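Local coordinates for protein anti-h(o) lectin I (Ulex europaeus, PDB 1FX5) that binds carbohydrate as an L-fucose-specific legume lectin recognising the O(H) blood group, with bound calcium and manganese ions, at residues Leu32-Val37 with His226-Trp231. Sequence-based numbering, arbitrary orientation.
Sequences LQLNKV and HEVLNW
Leu32 and Gln33 pair in antiparallel fashion with Val228 and Glu227, a buried strand pairing in which the short strand 32-33 lies between strand 25-26 and the long strand 224-236. The hydrogen-bonded pair is Leu32 with Val228: Leu32 N reaches Val228 O at 3.1 Å, and Val228 N returns to Leu32 O at 3.0 Å, nearly straight at 172°. Gln33 and Glu227 form the adjoining non-hydrogen-bonded pair. Strand geometry ends at Gln33, yet Leu34 N still donates to His226 O at 3.1 Å, almost in line with the carbonyl bond. Strand 224-236 also pairs with strand 64-78, as expected in the antiparallel jelly-roll sandwich of legume lectins. The side chains divide between the two faces of the paired strands. On the apolar one, Leu32 CD2 packs 4.3 Å from Val228 CB, and Leu34 CD1 crosses to Val228 CG2 at 4.2 Å; Leu34 also touches Leu89 and Phe214, on strands 88-94 and 209-219. On the polar one, Gln33 and Glu227 run side by side, amide and carboxylate planes 35° apart. The CG of Gln33, anti to its backbone N (chi1 -169°), lies 4.1 Å from CG of Glu227. Past the strand, Asn35 CG lies at the edge of the His226 ring, in its plane, and Asn35 O is hydrogen-bonded to Thr225 OG1.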
ATOM      1  N   LEU A  32      14.014  -7.469  -9.574  1.00 21.56           N
ATOM      2  CA  LEU A  32      12.675  -7.848 -10.022  1.00 18.85           C
ATOM      3  C   LEU A  32      12.775  -8.232 -11.511  1.00 21.25           C
ATOM      4  O   LEU A  32      13.025  -7.379 -12.369  1.00 21.04           O
ATOM      5  CB  LEU A  32      11.694  -6.679  -9.836  1.00 17.26           C
ATOM      6  CG  LEU A  32      10.288  -6.791 -10.449  1.00 17.14           C
ATOM      7  CD1 LEU A  32       9.488  -7.876  -9.759  1.00 15.07           C
ATOM      8  CD2 LEU A  32       9.561  -5.446 -10.338  1.00 15.15           C
ATOM      9  N   GLN A  33      12.620  -9.526 -11.803  1.00 21.75           N
ATOM     10  CA  GLN A  33      12.690 -10.043 -13.166  1.00 19.06           C
ATOM     11  C   GLN A  33      11.285 -10.117 -13.766  1.00 19.29           C
ATOM     12  O   GLN A  33      10.460 -10.933 -13.361  1.00 22.03           O
ATOM     13  CB  GLN A  33      13.355 -11.426 -13.167  1.00 21.56           C
ATOM     14  CG  GLN A  33      13.701 -11.924 -14.558  1.00 22.11           C
ATOM     15  CD  GLN A  33      14.347 -13.283 -14.551  1.00 27.18           C
ATOM     16  OE1 GLN A  33      15.531 -13.408 -14.827  1.00 29.13           O
ATOM     17  NE2 GLN A  33      13.570 -14.316 -14.254  1.00 25.23           N
ATOM     18  N   LEU A  34      11.023  -9.286 -14.758  1.00 17.84           N
ATOM     19  CA  LEU A  34       9.713  -9.261 -15.382  1.00 20.16           C
ATOM     20  C   LEU A  34       9.316 -10.474 -16.234  1.00 21.05           C
ATOM     21  O   LEU A  34       8.136 -10.785 -16.368  1.00 20.85           O
ATOM     22  CB  LEU A  34       9.557  -7.952 -16.186  1.00 20.11           C
ATOM     23  CG  LEU A  34       9.815  -6.649 -15.397  1.00 22.44           C
ATOM     24  CD1 LEU A  34       9.753  -5.420 -16.323  1.00 21.03           C
ATOM     25  CD2 LEU A  34       8.823  -6.525 -14.231  1.00 17.41           C
ATOM     26  N   ASN A  35      10.290 -11.146 -16.828  1.00 22.82           N
ATOM     27  CA  ASN A  35       9.994 -12.305 -17.657  1.00 24.66           C
ATOM     28  C   ASN A  35      11.194 -13.217 -17.633  1.00 26.52           C
ATOM     29  O   ASN A  35      12.302 -12.770 -17.339  1.00 28.87           O
ATOM     30  CB  ASN A  35       9.715 -11.883 -19.116  1.00 21.80           C
ATOM     31  CG  ASN A  35      10.972 -11.391 -19.856  1.00 23.44           C
ATOM     32  OD1 ASN A  35      11.590 -12.142 -20.608  1.00 25.14           O
ATOM     33  ND2 ASN A  35      11.331 -10.122 -19.666  1.00 15.39           N
ATOM     34  N   LYS A  36      10.978 -14.501 -17.881  1.00 28.46           N
ATOM     35  CA  LYS A  36      12.098 -15.410 -17.886  1.00 29.95           C
ATOM     36  C   LYS A  36      12.357 -15.869 -19.313  1.00 31.67           C
ATOM     37  O   LYS A  36      11.534 -15.632 -20.210  1.00 32.34           O
ATOM     38  CB  LYS A  36      11.911 -16.563 -16.900  1.00 30.19           C
ATOM     39  CG  LYS A  36      10.636 -17.312 -17.000  1.00 34.64           C
ATOM     40  CD  LYS A  36      10.593 -18.376 -15.910  1.00 36.76           C
ATOM     41  CE  LYS A  36      10.910 -17.780 -14.544  1.00 40.62           C
ATOM     42  NZ  LYS A  36      10.693 -18.761 -13.432  1.00 41.40           N
ATOM     43  N   VAL A  37      13.572 -16.363 -19.541  1.00 32.43           N
ATOM     44  CA  VAL A  37      13.998 -16.852 -20.848  1.00 29.81           C
ATOM     45  C   VAL A  37      14.280 -18.345 -20.698  1.00 31.66           C
ATOM     46  O   VAL A  37      14.379 -18.864 -19.576  1.00 28.54           O
ATOM     47  CB  VAL A  37      15.251 -16.101 -21.334  1.00 29.30           C
ATOM     48  CG1 VAL A  37      14.924 -14.619 -21.563  1.00 24.14           C
ATOM     49  CG2 VAL A  37      16.361 -16.223 -20.306  1.00 28.21           C
ATOM     50  N   HIS A 226      14.135  -8.686 -18.981  1.00 19.55           N
ATOM     51  CA  HIS A 226      14.048  -7.266 -18.618  1.00 17.67           C
ATOM     52  C   HIS A 226      13.985  -7.221 -17.103  1.00 18.83           C
ATOM     53  O   HIS A 226      13.065  -7.790 -16.513  1.00 19.29           O
ATOM     54  CB  HIS A 226      12.793  -6.660 -19.275  1.00 17.32           C
ATOM     55  CG  HIS A 226      12.761  -6.838 -20.763  1.00 16.75           C
ATOM     56  ND1 HIS A 226      12.245  -7.967 -21.366  1.00 17.00           N
ATOM     57  CD2 HIS A 226      13.267  -6.075 -21.762  1.00 18.38           C
ATOM     58  CE1 HIS A 226      12.444  -7.898 -22.673  1.00 19.89           C
ATOM     59  NE2 HIS A 226      13.062  -6.760 -22.942  1.00 19.22           N
ATOM     60  N   GLU A 227      14.918  -6.484 -16.494  1.00 20.48           N
ATOM     61  CA  GLU A 227      15.021  -6.361 -15.039  1.00 20.94           C
ATOM     62  C   GLU A 227      15.025  -4.976 -14.386  1.00 20.59           C
ATOM     63  O   GLU A 227      15.708  -4.063 -14.840  1.00 18.57           O
ATOM     64  CB  GLU A 227      16.264  -7.143 -14.629  1.00 23.49           C
ATOM     65  CG  GLU A 227      16.110  -8.603 -15.008  1.00 33.39           C
ATOM     66  CD  GLU A 227      17.406  -9.346 -15.139  1.00 37.61           C
ATOM     67  OE1 GLU A 227      17.589 -10.328 -14.418  1.00 44.52           O
ATOM     68  OE2 GLU A 227      18.235  -8.992 -15.991  1.00 45.93           O
ATOM     69  N   VAL A 228      14.289  -4.853 -13.288  1.00 16.00           N
ATOM     70  CA  VAL A 228      14.185  -3.599 -12.558  1.00 16.40           C
ATOM     71  C   VAL A 228      14.998  -3.701 -11.282  1.00 17.22           C
ATOM     72  O   VAL A 228      14.866  -4.684 -10.536  1.00 17.20           O
ATOM     73  CB  VAL A 228      12.699  -3.263 -12.226  1.00 16.89           C
ATOM     74  CG1 VAL A 228      12.611  -1.971 -11.423  1.00 11.32           C
ATOM     75  CG2 VAL A 228      11.879  -3.126 -13.524  1.00 14.48           C
ATOM     76  N   LEU A 229      15.804  -2.669 -11.020  1.00 17.39           N
ATOM     77  CA  LEU A 229      16.663  -2.614  -9.840  1.00 19.88           C
ATOM     78  C   LEU A 229      16.082  -1.961  -8.576  1.00 22.09           C
ATOM     79  O   LEU A 229      16.441  -2.329  -7.455  1.00 22.31           O
ATOM     80  CB  LEU A 229      17.977  -1.921 -10.208  1.00 19.00           C
ATOM     81  CG  LEU A 229      18.893  -2.620 -11.208  1.00 22.40           C
ATOM     82  CD1 LEU A 229      19.859  -1.612 -11.762  1.00 22.20           C
ATOM     83  CD2 LEU A 229      19.633  -3.779 -10.561  1.00 23.21           C
ATOM     84  N   ASN A 230      15.291  -0.911  -8.758  1.00 22.30           N
ATOM     85  CA  ASN A 230      14.684  -0.209  -7.635  1.00 21.98           C
ATOM     86  C   ASN A 230      13.453   0.491  -8.157  1.00 21.37           C
ATOM     87  O   ASN A 230      13.239   0.553  -9.379  1.00 20.49           O
ATOM     88  CB  ASN A 230      15.646   0.808  -7.023  1.00 23.46           C
ATOM     89  CG  ASN A 230      16.363   1.634  -8.068  1.00 26.83           C
ATOM     90  OD1 ASN A 230      15.745   2.269  -8.921  1.00 28.65           O
ATOM     91  ND2 ASN A 230      17.687   1.597  -8.028  1.00 31.96           N
ATOM     92  N   TRP A 231      12.702   1.098  -7.251  1.00 18.93           N
ATOM     93  CA  TRP A 231      11.490   1.774  -7.653  1.00 18.56           C
ATOM     94  C   TRP A 231      11.005   2.726  -6.582  1.00 18.56           C
ATOM     95  O   TRP A 231      10.920   2.352  -5.408  1.00 20.38           O
ATOM     96  CB  TRP A 231      10.426   0.693  -7.884  1.00 19.65           C
ATOM     97  CG  TRP A 231       9.097   1.136  -8.411  1.00 19.03           C
ATOM     98  CD1 TRP A 231       8.818   2.282  -9.122  1.00 17.84           C
ATOM     99  CD2 TRP A 231       7.873   0.393  -8.344  1.00 18.43           C
ATOM    100  NE1 TRP A 231       7.494   2.284  -9.503  1.00 17.89           N
ATOM    101  CE2 TRP A 231       6.893   1.139  -9.044  1.00 19.34           C
ATOM    102  CE3 TRP A 231       7.513  -0.835  -7.770  1.00 17.00           C
ATOM    103  CZ2 TRP A 231       5.572   0.690  -9.186  1.00 18.02           C
ATOM    104  CZ3 TRP A 231       6.202  -1.280  -7.911  1.00 12.58           C
ATOM    105  CH2 TRP A 231       5.248  -0.517  -8.615  1.00 14.81           C
TER